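Local coordinates for protein enolase (alpha proteobacterium BAL199, PDB 3UGV) that binds magnesium in an enolase-superfamily active site and probably catalyses a lyase reaction that starts by taking a proton from beside a substrate carboxylate, at residues L42-T47 with V179-E184; L60-T65 with L377-D382; K110-L115 with L123-A128; F226-D231 with G276-G281; A288-A293 with G318-P323. All coordinates share one frame; numbering follows the deposited sequence.

Contact 1. Residues L42-T47 with V179-E184; sequences LQRPVT and VELKAE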
# COMPACT_ATOMS: atom_id res chain seq x y z
N LEU F 42 -11.88 -44.33 -19.17
CA LEU F 42 -12.62 -43.86 -17.99
C LEU F 42 -14.03 -44.44 -17.88
O LEU F 42 -14.72 -44.61 -18.89
CB LEU F 42 -12.70 -42.33 -17.96
CG LEU F 42 -11.41 -41.52 -17.82
CD1 LEU F 42 -11.69 -40.04 -18.11
CD2 LEU F 42 -10.81 -41.71 -16.43
N GLN F 43 -14.46 -44.73 -16.66
CA GLN F 43 -15.81 -45.21 -16.41
C GLN F 43 -16.83 -44.15 -16.81
O GLN F 43 -17.80 -44.44 -17.52
CB GLN F 43 -15.99 -45.58 -14.93
CG GLN F 43 -17.45 -45.87 -14.55
CD GLN F 43 -17.61 -46.47 -13.16
OE1 GLN F 43 -16.63 -46.66 -12.43
NE2 GLN F 43 -18.85 -46.77 -12.79
N ARG F 44 -16.61 -42.92 -16.35
CA ARG F 44 -17.47 -41.81 -16.73
C ARG F 44 -16.62 -40.80 -17.51
O ARG F 44 -15.75 -40.15 -16.94
CB ARG F 44 -18.09 -41.16 -15.49
CG ARG F 44 -18.77 -42.14 -14.53
CD ARG F 44 -19.22 -41.46 -13.24
NE ARG F 44 -20.04 -42.34 -12.42
CZ ARG F 44 -19.56 -43.15 -11.47
NH1 ARG F 44 -18.26 -43.20 -11.21
NH2 ARG F 44 -20.39 -43.92 -10.78
N PRO F 45 -16.87 -40.68 -18.82
CA PRO F 45 -16.02 -39.81 -19.65
C PRO F 45 -16.12 -38.32 -19.27
O PRO F 45 -17.20 -37.81 -19.01
CB PRO F 45 -16.55 -40.04 -21.07
CG PRO F 45 -17.97 -40.47 -20.87
CD PRO F 45 -17.96 -41.29 -19.60
N VAL F 46 -14.97 -37.65 -19.23
CA VAL F 46 -14.91 -36.21 -19.06
C VAL F 46 -15.77 -35.54 -20.13
O VAL F 46 -15.50 -35.69 -21.32
CB VAL F 46 -13.46 -35.68 -19.16
CG1 VAL F 46 -13.43 -34.17 -19.06
CG2 VAL F 46 -12.56 -36.33 -18.09
N THR F 47 -16.80 -34.82 -19.73
CA THR F 47 -17.68 -34.15 -20.68
C THR F 47 -17.69 -32.64 -20.43
O THR F 47 -18.44 -32.14 -19.59
CB THR F 47 -19.13 -34.69 -20.62
OG1 THR F 47 -19.14 -36.10 -20.92
CG2 THR F 47 -20.03 -33.96 -21.62
N VAL F 179 -26.45 -39.12 -6.92
CA VAL F 179 -26.88 -40.16 -5.98
C VAL F 179 -25.86 -41.32 -5.96
O VAL F 179 -25.47 -41.78 -4.89
CB VAL F 179 -28.33 -40.70 -6.28
CG1 VAL F 179 -28.73 -41.81 -5.28
CG2 VAL F 179 -29.35 -39.56 -6.25
N GLU F 180 -25.44 -41.76 -7.15
CA GLU F 180 -24.40 -42.80 -7.29
C GLU F 180 -23.09 -42.36 -6.62
O GLU F 180 -22.58 -43.05 -5.75
CB GLU F 180 -24.10 -43.10 -8.76
CG GLU F 180 -25.08 -43.96 -9.54
CD GLU F 180 -24.63 -44.13 -11.01
OE1 GLU F 180 -23.76 -44.99 -11.29
OE2 GLU F 180 -25.14 -43.39 -11.89
N LEU F 181 -22.54 -41.22 -7.05
CA LEU F 181 -21.26 -40.76 -6.51
C LEU F 181 -21.28 -40.63 -4.99
O LEU F 181 -20.33 -41.03 -4.33
CB LEU F 181 -20.86 -39.42 -7.12
CG LEU F 181 -20.82 -39.29 -8.63
CD1 LEU F 181 -20.17 -37.97 -8.98
CD2 LEU F 181 -20.06 -40.46 -9.23
N LYS F 182 -22.37 -40.09 -4.43
CA LYS F 182 -22.44 -40.00 -2.97
C LYS F 182 -22.26 -41.37 -2.34
O LYS F 182 -21.47 -41.53 -1.42
CB LYS F 182 -23.77 -39.41 -2.50
CG LYS F 182 -23.82 -39.08 -1.02
CD LYS F 182 -25.09 -38.32 -0.68
CE LYS F 182 -25.33 -38.19 0.83
NZ LYS F 182 -24.19 -37.55 1.56
N ALA F 183 -23.00 -42.35 -2.86
CA ALA F 183 -23.00 -43.72 -2.35
C ALA F 183 -21.66 -44.41 -2.48
O ALA F 183 -21.36 -45.34 -1.73
CB ALA F 183 -24.09 -44.55 -3.03
N GLU F 184 -20.84 -43.97 -3.45
CA GLU F 184 -19.51 -44.51 -3.59
C GLU F 184 -18.69 -44.28 -2.33
O GLU F 184 -17.71 -44.97 -2.10
CB GLU F 184 -18.79 -43.91 -4.79
CG GLU F 184 -19.18 -44.53 -6.12
CD GLU F 184 -18.31 -44.02 -7.27
OE1 GLU F 184 -18.00 -42.81 -7.30
OE2 GLU F 184 -17.92 -44.85 -8.14
O HOH W 1 -22.59 -42.68 -13.66

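Contact 2. Residues L60-T65 with L377-D382; sequences LIDIET and LDWDED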
# COMPACT_ATOMS: atom_id res chain seq x y z
N LEU F 60 3.43 -44.98 -15.02
CA LEU F 60 3.81 -45.80 -13.87
C LEU F 60 5.32 -45.75 -13.68
O LEU F 60 6.07 -45.98 -14.61
CB LEU F 60 3.36 -47.25 -14.07
CG LEU F 60 1.96 -47.66 -13.61
CD1 LEU F 60 0.89 -46.82 -14.24
CD2 LEU F 60 1.70 -49.13 -13.91
N ILE F 61 5.74 -45.46 -12.46
CA ILE F 61 7.15 -45.25 -12.18
C ILE F 61 7.67 -46.23 -11.14
O ILE F 61 7.09 -46.35 -10.06
CB ILE F 61 7.39 -43.82 -11.68
CG1 ILE F 61 7.04 -42.83 -12.78
CG2 ILE F 61 8.83 -43.64 -11.17
CD1 ILE F 61 6.97 -41.40 -12.32
N ASP F 62 8.75 -46.93 -11.48
CA ASP F 62 9.38 -47.91 -10.60
C ASP F 62 10.86 -47.59 -10.37
O ASP F 62 11.63 -47.49 -11.32
CB ASP F 62 9.27 -49.31 -11.20
CG ASP F 62 7.95 -49.98 -10.90
OD1 ASP F 62 7.81 -50.52 -9.78
OD2 ASP F 62 7.08 -50.01 -11.79
N ILE F 63 11.24 -47.42 -9.11
CA ILE F 63 12.61 -47.16 -8.74
C ILE F 63 13.23 -48.46 -8.25
O ILE F 63 12.59 -49.21 -7.50
CB ILE F 63 12.70 -46.15 -7.59
CG1 ILE F 63 12.09 -44.82 -7.99
CG2 ILE F 63 14.14 -45.92 -7.20
CD1 ILE F 63 12.85 -44.15 -9.09
N GLU F 64 14.46 -48.73 -8.67
CA GLU F 64 15.27 -49.80 -8.09
C GLU F 64 16.40 -49.18 -7.28
O GLU F 64 17.00 -48.20 -7.71
CB GLU F 64 15.88 -50.69 -9.18
CG GLU F 64 14.87 -51.43 -10.05
CD GLU F 64 15.50 -52.56 -10.87
OE1 GLU F 64 16.70 -52.85 -10.68
OE2 GLU F 64 14.78 -53.15 -11.70
N THR F 65 16.68 -49.74 -6.10
CA THR F 65 17.89 -49.37 -5.38
C THR F 65 18.90 -50.51 -5.41
O THR F 65 18.53 -51.67 -5.62
CB THR F 65 17.63 -48.98 -3.90
OG1 THR F 65 16.83 -49.98 -3.27
CG2 THR F 65 16.91 -47.64 -3.80
N LEU F 377 1.54 -49.10 -2.82
CA LEU F 377 1.05 -49.35 -4.17
C LEU F 377 1.63 -50.64 -4.72
O LEU F 377 2.84 -50.87 -4.63
CB LEU F 377 1.40 -48.19 -5.12
CG LEU F 377 0.82 -46.80 -4.90
CD1 LEU F 377 1.20 -45.93 -6.07
CD2 LEU F 377 -0.69 -46.83 -4.75
N ASP F 378 0.78 -51.46 -5.31
CA ASP F 378 1.24 -52.63 -6.06
C ASP F 378 0.47 -52.72 -7.38
O ASP F 378 -0.77 -52.72 -7.40
CB ASP F 378 1.07 -53.90 -5.22
CG ASP F 378 1.75 -53.80 -3.87
OD1 ASP F 378 1.05 -53.63 -2.85
OD2 ASP F 378 3.00 -53.87 -3.82
N TRP F 379 1.21 -52.74 -8.48
CA TRP F 379 0.57 -52.65 -9.78
C TRP F 379 -0.23 -53.91 -10.10
O TRP F 379 0.17 -55.02 -9.74
CB TRP F 379 1.60 -52.42 -10.89
CG TRP F 379 2.54 -51.26 -10.70
CD1 TRP F 379 3.89 -51.29 -10.86
CD2 TRP F 379 2.20 -49.91 -10.35
NE1 TRP F 379 4.42 -50.04 -10.63
CE2 TRP F 379 3.41 -49.18 -10.31
CE3 TRP F 379 1.01 -49.25 -10.06
CZ2 TRP F 379 3.46 -47.82 -9.99
CZ3 TRP F 379 1.06 -47.89 -9.74
CH2 TRP F 379 2.28 -47.19 -9.71
N ASP F 380 -1.37 -53.74 -10.77
CA ASP F 380 -2.10 -54.86 -11.34
C ASP F 380 -1.56 -55.11 -12.75
O ASP F 380 -2.07 -54.56 -13.73
CB ASP F 380 -3.59 -54.56 -11.37
CG ASP F 380 -4.41 -55.75 -11.84
OD1 ASP F 380 -3.98 -56.43 -12.79
OD2 ASP F 380 -5.49 -55.99 -11.25
N GLU F 381 -0.52 -55.93 -12.83
CA GLU F 381 0.24 -56.12 -14.07
C GLU F 381 -0.57 -56.66 -15.26
O GLU F 381 -0.18 -56.45 -16.41
CB GLU F 381 1.49 -56.97 -13.81
CG GLU F 381 2.53 -56.27 -12.94
CD GLU F 381 3.22 -55.11 -13.66
OE1 GLU F 381 2.99 -54.93 -14.88
OE2 GLU F 381 3.99 -54.38 -12.99
N ASP F 382 -1.68 -57.34 -15.00
CA ASP F 382 -2.60 -57.75 -16.07
C ASP F 382 -3.25 -56.53 -16.72
O ASP F 382 -3.12 -56.30 -17.94
CB ASP F 382 -3.68 -58.69 -15.55
CG ASP F 382 -3.14 -60.07 -15.21
OD1 ASP F 382 -2.09 -60.45 -15.77
OD2 ASP F 382 -3.77 -60.76 -14.38

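Contact 3. Residues K110-L115 with L123-A128; sequences KTRKSL and LSMIAA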
# COMPACT_ATOMS: atom_id res chain seq x y z
N LYS F 110 18.71 -31.55 -7.48
CA LYS F 110 19.48 -31.96 -8.66
C LYS F 110 18.64 -32.09 -9.94
O LYS F 110 19.10 -31.70 -11.01
CB LYS F 110 20.23 -33.27 -8.41
CG LYS F 110 21.23 -33.24 -7.24
CD LYS F 110 21.82 -34.62 -6.97
CE LYS F 110 22.81 -34.59 -5.81
NZ LYS F 110 23.49 -35.90 -5.62
N THR F 111 17.44 -32.65 -9.84
CA THR F 111 16.56 -32.77 -11.00
C THR F 111 16.09 -31.41 -11.53
O THR F 111 16.07 -31.18 -12.75
CB THR F 111 15.34 -33.67 -10.73
OG1 THR F 111 14.54 -33.11 -9.68
CG2 THR F 111 15.80 -35.07 -10.32
N ARG F 112 15.70 -30.51 -10.63
CA ARG F 112 15.28 -29.17 -11.03
C ARG F 112 16.41 -28.32 -11.60
O ARG F 112 16.19 -27.54 -12.54
CB ARG F 112 14.60 -28.44 -9.87
CG ARG F 112 13.26 -29.04 -9.48
CD ARG F 112 12.52 -28.17 -8.47
NE ARG F 112 11.53 -27.30 -9.10
CZ ARG F 112 11.15 -26.14 -8.59
NH1 ARG F 112 11.68 -25.71 -7.45
NH2 ARG F 112 10.24 -25.40 -9.22
N LYS F 113 17.62 -28.46 -11.05
CA LYS F 113 18.78 -27.76 -11.61
C LYS F 113 19.10 -28.22 -13.03
O LYS F 113 19.47 -27.41 -13.88
CB LYS F 113 20.03 -27.95 -10.74
CG LYS F 113 20.10 -27.09 -9.49
CD LYS F 113 21.47 -27.24 -8.81
CE LYS F 113 21.50 -26.74 -7.37
NZ LYS F 113 21.21 -25.28 -7.23
N SER F 114 18.96 -29.52 -13.30
CA SER F 114 19.33 -30.06 -14.61
C SER F 114 18.49 -29.47 -15.75
O SER F 114 18.94 -29.42 -16.91
CB SER F 114 19.23 -31.59 -14.63
OG SER F 114 17.88 -32.03 -14.71
N LEU F 115 17.28 -29.01 -15.43
CA LEU F 115 16.37 -28.46 -16.43
C LEU F 115 16.03 -26.96 -16.26
O LEU F 115 15.10 -26.46 -16.92
CB LEU F 115 15.08 -29.28 -16.51
CG LEU F 115 15.14 -30.71 -17.08
CD1 LEU F 115 13.73 -31.25 -17.26
CD2 LEU F 115 15.91 -30.76 -18.40
N LEU F 123 6.66 -28.75 -17.88
CA LEU F 123 7.12 -30.12 -18.07
C LEU F 123 8.31 -30.52 -17.20
O LEU F 123 8.38 -31.66 -16.76
CB LEU F 123 7.43 -30.40 -19.55
CG LEU F 123 6.21 -30.38 -20.49
CD1 LEU F 123 6.63 -30.16 -21.95
CD2 LEU F 123 5.38 -31.66 -20.34
N SER F 124 9.22 -29.58 -16.95
CA SER F 124 10.39 -29.83 -16.10
C SER F 124 9.96 -30.27 -14.69
O SER F 124 10.41 -31.29 -14.18
CB SER F 124 11.28 -28.58 -15.97
OG SER F 124 11.58 -28.00 -17.22
N MET F 125 9.11 -29.45 -14.09
CA MET F 125 8.58 -29.69 -12.76
C MET F 125 7.88 -31.05 -12.70
O MET F 125 8.04 -31.80 -11.73
CB MET F 125 7.59 -28.55 -12.41
CG MET F 125 6.93 -28.66 -11.03
SD MET F 125 8.15 -28.88 -9.72
CE MET F 125 7.78 -27.46 -8.70
N ILE F 126 7.13 -31.38 -13.75
CA ILE F 126 6.36 -32.62 -13.79
C ILE F 126 7.22 -33.89 -13.77
O ILE F 126 6.87 -34.88 -13.11
CB ILE F 126 5.39 -32.63 -14.98
CG1 ILE F 126 4.38 -31.49 -14.82
CG2 ILE F 126 4.66 -33.96 -15.06
CD1 ILE F 126 3.30 -31.47 -15.86
N ALA F 127 8.34 -33.88 -14.49
CA ALA F 127 9.22 -35.04 -14.49
C ALA F 127 9.85 -35.18 -13.11
O ALA F 127 9.87 -36.28 -12.54
CB ALA F 127 10.28 -34.92 -15.54
N ALA F 128 10.33 -34.07 -12.57
CA ALA F 128 10.92 -34.08 -11.22
C ALA F 128 9.93 -34.51 -10.14
O ALA F 128 10.32 -35.18 -9.20
CB ALA F 128 11.51 -32.72 -10.89
O HOH W 2 12.89 -34.95 -7.95

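Contact 4. Residues F226-D231 with G276-G281; sequences FNQGLD and GENFYG. With MG (magnesium ion), chain B.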
# COMPACT_ATOMS: atom_id res chain seq x y z
N PHE F 226 -15.05 -24.52 -12.59
CA PHE F 226 -15.30 -24.01 -13.94
C PHE F 226 -14.19 -24.40 -14.90
O PHE F 226 -14.31 -24.18 -16.09
CB PHE F 226 -15.39 -22.49 -13.93
CG PHE F 226 -16.70 -21.96 -13.45
CD1 PHE F 226 -17.77 -21.84 -14.31
CD2 PHE F 226 -16.86 -21.55 -12.13
CE1 PHE F 226 -18.99 -21.33 -13.88
CE2 PHE F 226 -18.08 -21.05 -11.69
CZ PHE F 226 -19.14 -20.94 -12.56
N ASN F 227 -13.11 -24.96 -14.37
CA ASN F 227 -11.97 -25.35 -15.18
C ASN F 227 -11.44 -24.26 -16.10
O ASN F 227 -11.18 -24.52 -17.27
CB ASN F 227 -12.29 -26.60 -16.00
CG ASN F 227 -12.37 -27.85 -15.13
OD1 ASN F 227 -11.35 -28.32 -14.62
ND2 ASN F 227 -13.58 -28.37 -14.94
N GLN F 228 -11.29 -23.04 -15.57
CA GLN F 228 -10.68 -21.94 -16.31
C GLN F 228 -11.49 -21.56 -17.55
O GLN F 228 -10.95 -20.94 -18.46
CB GLN F 228 -9.27 -22.33 -16.77
CG GLN F 228 -8.33 -22.69 -15.65
CD GLN F 228 -6.94 -23.02 -16.18
OE1 GLN F 228 -6.27 -22.18 -16.77
NE2 GLN F 228 -6.51 -24.26 -15.96
N GLY F 229 -12.76 -21.94 -17.62
CA GLY F 229 -13.52 -21.77 -18.85
C GLY F 229 -14.06 -20.39 -19.15
O GLY F 229 -14.64 -20.16 -20.22
N LEU F 230 -13.89 -19.45 -18.23
CA LEU F 230 -14.52 -18.14 -18.38
C LEU F 230 -13.48 -17.06 -18.57
O LEU F 230 -12.36 -17.19 -18.09
CB LEU F 230 -15.38 -17.80 -17.16
CG LEU F 230 -16.34 -18.89 -16.68
CD1 LEU F 230 -17.14 -18.36 -15.52
CD2 LEU F 230 -17.26 -19.32 -17.82
N ASP F 231 -13.86 -15.99 -19.25
CA ASP F 231 -13.04 -14.79 -19.28
C ASP F 231 -13.52 -13.92 -18.13
O ASP F 231 -14.50 -14.28 -17.48
CB ASP F 231 -13.09 -14.08 -20.65
CG ASP F 231 -14.45 -13.39 -20.95
OD1 ASP F 231 -15.18 -12.99 -20.01
OD2 ASP F 231 -14.77 -13.23 -22.15
N GLY F 276 -5.18 -23.30 -7.29
CA GLY F 276 -3.97 -23.95 -6.82
C GLY F 276 -3.53 -25.17 -7.59
O GLY F 276 -2.35 -25.49 -7.59
N GLU F 277 -4.46 -25.86 -8.26
CA GLU F 277 -4.05 -27.08 -8.94
C GLU F 277 -2.99 -26.79 -10.01
O GLU F 277 -2.35 -27.71 -10.48
CB GLU F 277 -5.23 -27.82 -9.55
CG GLU F 277 -5.84 -27.17 -10.77
CD GLU F 277 -7.14 -27.84 -11.14
OE1 GLU F 277 -8.10 -27.75 -10.33
OE2 GLU F 277 -7.21 -28.49 -12.21
N ASN F 278 -2.82 -25.53 -10.37
CA ASN F 278 -1.83 -25.14 -11.39
C ASN F 278 -0.63 -24.37 -10.85
O ASN F 278 0.14 -23.81 -11.63
CB ASN F 278 -2.49 -24.32 -12.49
CG ASN F 278 -3.25 -25.19 -13.48
OD1 ASN F 278 -2.65 -25.86 -14.33
ND2 ASN F 278 -4.57 -25.18 -13.38
N PHE F 279 -0.48 -24.34 -9.52
CA PHE F 279 0.71 -23.78 -8.88
C PHE F 279 1.93 -24.63 -9.21
O PHE F 279 2.00 -25.80 -8.82
CB PHE F 279 0.56 -23.79 -7.36
CG PHE F 279 -0.39 -22.76 -6.82
CD1 PHE F 279 -0.80 -21.69 -7.59
CD2 PHE F 279 -0.86 -22.87 -5.51
CE1 PHE F 279 -1.65 -20.75 -7.08
CE2 PHE F 279 -1.72 -21.94 -5.00
CZ PHE F 279 -2.11 -20.87 -5.78
N TYR F 280 2.91 -24.06 -9.89
CA TYR F 280 4.17 -24.77 -10.11
C TYR F 280 5.19 -24.41 -9.02
O TYR F 280 6.02 -23.52 -9.21
CB TYR F 280 4.72 -24.49 -11.51
CG TYR F 280 3.96 -25.26 -12.57
CD1 TYR F 280 4.31 -26.57 -12.88
CD2 TYR F 280 2.88 -24.68 -13.24
CE1 TYR F 280 3.62 -27.29 -13.84
CE2 TYR F 280 2.16 -25.40 -14.19
CZ TYR F 280 2.54 -26.70 -14.48
OH TYR F 280 1.85 -27.43 -15.42
N GLY F 281 5.11 -25.09 -7.88
CA GLY F 281 6.02 -24.86 -6.78
C GLY F 281 5.48 -23.95 -5.68
O GLY F 281 4.54 -23.18 -5.90
MG MG B . -10.20 -28.33 -10.64
O HOH W 3 -9.90 -29.07 -12.57
O HOH W 4 -10.12 -30.38 -10.18
O HOH W 5 -10.09 -26.43 -11.56

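Contact 5. Residues A288-A293 with G318-P323; sequences ALQAGA and GAWGIP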
# COMPACT_ATOMS: atom_id res chain seq x y z
N ALA F 288 0.80 -16.01 -5.17
CA ALA F 288 -0.64 -15.95 -5.26
C ALA F 288 -1.26 -15.39 -3.99
O ALA F 288 -2.22 -14.62 -4.06
CB ALA F 288 -1.21 -17.32 -5.55
N LEU F 289 -0.72 -15.78 -2.84
CA LEU F 289 -1.25 -15.33 -1.54
C LEU F 289 -0.93 -13.84 -1.32
O LEU F 289 -1.79 -13.08 -0.89
CB LEU F 289 -0.72 -16.20 -0.38
CG LEU F 289 -1.08 -17.69 -0.49
CD1 LEU F 289 -0.56 -18.51 0.68
CD2 LEU F 289 -2.57 -17.88 -0.64
N GLN F 290 0.29 -13.43 -1.63
CA GLN F 290 0.64 -12.01 -1.57
C GLN F 290 -0.28 -11.19 -2.46
O GLN F 290 -0.59 -10.05 -2.13
CB GLN F 290 2.07 -11.77 -2.01
CG GLN F 290 3.12 -12.27 -1.05
CD GLN F 290 4.51 -12.06 -1.62
OE1 GLN F 290 4.78 -12.43 -2.77
NE2 GLN F 290 5.40 -11.45 -0.84
N ALA F 291 -0.69 -11.77 -3.58
CA ALA F 291 -1.57 -11.05 -4.51
C ALA F 291 -3.01 -11.04 -4.01
O ALA F 291 -3.87 -10.39 -4.59
CB ALA F 291 -1.50 -11.68 -5.89
N GLY F 292 -3.28 -11.76 -2.92
CA GLY F 292 -4.64 -11.90 -2.43
C GLY F 292 -5.55 -12.56 -3.47
O GLY F 292 -6.69 -12.12 -3.67
N ALA F 293 -5.05 -13.63 -4.09
CA ALA F 293 -5.72 -14.26 -5.23
C ALA F 293 -6.76 -15.35 -4.89
O ALA F 293 -7.55 -15.77 -5.74
CB ALA F 293 -4.68 -14.83 -6.19
N GLY F 318 0.28 -23.06 6.05
CA GLY F 318 0.15 -23.00 7.49
C GLY F 318 0.40 -21.61 8.04
O GLY F 318 -0.38 -21.11 8.85
N ALA F 319 1.48 -20.97 7.61
CA ALA F 319 1.83 -19.65 8.11
C ALA F 319 0.71 -18.63 7.83
O ALA F 319 0.35 -17.82 8.69
CB ALA F 319 3.14 -19.19 7.51
N TRP F 320 0.16 -18.69 6.63
CA TRP F 320 -0.94 -17.82 6.23
C TRP F 320 -2.26 -18.24 6.87
O TRP F 320 -3.19 -17.44 6.98
CB TRP F 320 -1.10 -17.86 4.70
CG TRP F 320 -0.21 -16.92 3.94
CD1 TRP F 320 1.06 -17.16 3.49
CD2 TRP F 320 -0.54 -15.58 3.53
NE1 TRP F 320 1.55 -16.05 2.84
CE2 TRP F 320 0.59 -15.07 2.84
CE3 TRP F 320 -1.67 -14.76 3.68
CZ2 TRP F 320 0.62 -13.78 2.30
CZ3 TRP F 320 -1.64 -13.49 3.14
CH2 TRP F 320 -0.50 -13.01 2.46
N GLY F 321 -2.38 -19.51 7.25
CA GLY F 321 -3.64 -19.99 7.77
C GLY F 321 -4.65 -20.38 6.71
O GLY F 321 -5.84 -20.48 6.99
N ILE F 322 -4.19 -20.62 5.48
CA ILE F 322 -5.08 -20.93 4.36
C ILE F 322 -5.40 -22.42 4.35
O ILE F 322 -4.49 -23.23 4.37
CB ILE F 322 -4.42 -20.59 3.00
CG1 ILE F 322 -3.92 -19.15 2.98
CG2 ILE F 322 -5.42 -20.76 1.88
CD1 ILE F 322 -5.03 -18.13 2.89
N PRO F 323 -6.69 -22.78 4.31
CA PRO F 323 -6.98 -24.22 4.28
C PRO F 323 -6.52 -24.84 2.97
O PRO F 323 -6.71 -24.28 1.90
CB PRO F 323 -8.50 -24.29 4.43
CG PRO F 323 -8.87 -22.97 5.05
CD PRO F 323 -7.90 -21.98 4.51

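Contact 1. Residues L42-T47 with V179-E184
R44, at the corner where strand 30-47 turns, reaches to helix 171-183 and spends its guanidinium on two acids and a leucine there. Its CG is turned away from the carbonyl carbon (chi1 -50°), and the chain then runs extended to NE, which carries the flat head across to the helix. L181 CD2 sits over the centre of one face, 3.5 Å from R44 CZ, while the side-chain amide of the neighbouring Q43 lies near the rim of the opposite face. The acids meet the edge: R44 NH1 makes a long, weak hydrogen bond within a salt bridge to E184 OE2, 3.5 Å away, and R44 NH2 forms another salt bridge with E180 OE1 at 3.6 Å. The E184 carboxylate stands almost perpendicular to the guanidinium, its OE1 being held by N162 and N164. A water accepts from R44 NE at 2.9 Å and donates to E180 OE2. A methionine in place of this arginine would probably still touch L181 but leave E180 and E184 without their shared positive partner. The result is a salt-bridge network joining the N-terminal domain to the barrel domain of an enolase-superfamily fold.

Contact 2. Residues L60-T65 with L377-D382
W379 lays its indole against L60 of the central strand in the three-stranded antiparallel sheet of the N-terminal domain, so the C-terminal part of the chain folds back onto the domain that begins it. The packed part is apolar. L60 CG stands 3.7 Å from the centroid of the W379 six-membered ring, almost exactly on the ring normal, a CH-pi contact, and L60 CD2 adds a touch on W379 CD2 at the ring fusion. With CG of W379 anti to its carbonyl carbon (chi1 -53°), the ring extends to the strand and presents its edge to the I61 carbonyl oxygen and to D62. R36 and R72 also touch the indole, from the flanking strands. Toward solvent the contact thins out: exposed E381 reaches back to a salt bridge with R36, and D380 caps the helix 381-387 that leads away. Between these two regimes lies the one direct polar link, W379 NE1 donating to D62 OD2 at 2.9 Å, on its syn side but 30° out of the carboxylate plane, with an N-H...O angle of 144°.

Contact 3. Residues K110-L115 with L123-A128
T111 on helix 104-114 and L115 just past its end meet A128 and S124 of helix 123-142, the two helical segments running nearly antiparallel (154°) with their axes 9.4 Å apart. Apolar and small side chains make the close packing. T111 OG1 lies 3.3 Å from A128 CB, and L115 straddles S124, its CB 3.8 Å from S124 OG and its CD1 against the CA and CB of the same serine. No direct hydrogen bond crosses the interface. A water instead bridges T111 OG1 and A128 O, 2.9 Å from the latter, while T111 OG1 also bonds to I107 O and S124 OG to G119 O. Thirdly, R112, bent at chi3 (97°), lays one guanidinium face against the M125 methyl, M125 CE being 3.3 Å from R112 NH2. An alanine here would probably open a gap on that side and leave the thioether end freer to turn. This N-terminal-domain helical hairpin has helix 83-97 beside both arms; M125 touches Y280 of the barrel domain, and L123 meets L123 of the second subunit.

Contact 4. Residues F226-D231 with G276-G281
Q228 and N278 face each other from two tight turns, a type I' turn over F226-G229 and a type I turn over G276-F279, with their CA atoms 10.6 Å apart. Both follow parallel strands of the enolase-superfamily barrel, at the strand ends where the magnesium site lies. The side chains approach from opposite directions, amide planes 70° apart, and bring two donors together: Q228 NE2 is 3.4 Å from N278 ND2, with no hydrogen bond. Other partners fix these amides, since Q228 OE1 accepts from Y256 N and N278 ND2 donates to E252. G276 has backbone angles that only glycine readily tolerates, and its CA lies over the centre of the F279 ring. H116 of the second subunit packs on Q228. A metal-bound water supplies the link between the turns. E277 binds magnesium alongside D225 and E251, and three waters share the coordination shell. One of these lies 2.6 Å from N227 OD1 and 2.8 Å from E277 OE2, with more acceptors around it than protons to give, while E277 OE1 holds the magnesium ion at 2.2 Å.

Contact 5. Residues A288-A293 with G318-P323
W320, the last residue of its helix, spreads its indole over L289 of helix 282-290, which meets it with side chain and backbone together. L289 CD1 lies 3.7 Å from the centroid of the W320 five-membered ring, 19° off the normal, a CH-pi contact, with its nearest approach at W320 CD1. L289 CB sits over the same face nearer the middle of the indole, 3.7 Å from W320 CE2, and farther along the six-membered ring W320 CH2 comes within 3.6 Å of L289 O. The W320 side chain leaves its helix with CG anti to the carbonyl carbon (chi1 -85°), and chi2 near 88° turns the flat of the ring to the leucine. I322 meets the leucine's branched end: while CD1 faces the indole, L289 CD1 and CD2 both stand 4.1 Å from I322 CG1. No hydrogen bond joins the segments. Both helices stop in Schellman motifs, with G292 and G321 at positive phi, and the second turn brings I322 back toward L289. Helices 282-290 and 306-320 thus lie side by side on the barrel, I322 reaching inward to V297 of strand 296-297, while H286 of the third subunit meets the W320 ring and D260 of the fourth packs on it.

Overall arrangement
Contact 4 contributes E277 to the magnesium site, and the others lie around it at increasing remove. It touches two of them directly: M125 CE of contact 3 is 3.7 Å from G281 N, and F279 CZ packs 3.7 Å from A288 CB of contact 5. Contact 3 thereby brings the N-terminal helices against the barrel, and both it and contact 4 meet the second subunit. Contact 1 also joins the two domains, whereas contact 2 packs the C-terminal part of the chain on the N-terminal sheet; they use neighbouring strands of that sheet, with centres about 27 Å apart. The L181 side chain in contact 1 is about 14 Å from a bound magnesium. Contacts 2 and 5, their centres about 36 Å apart, lie on opposite sides of the chain's centre.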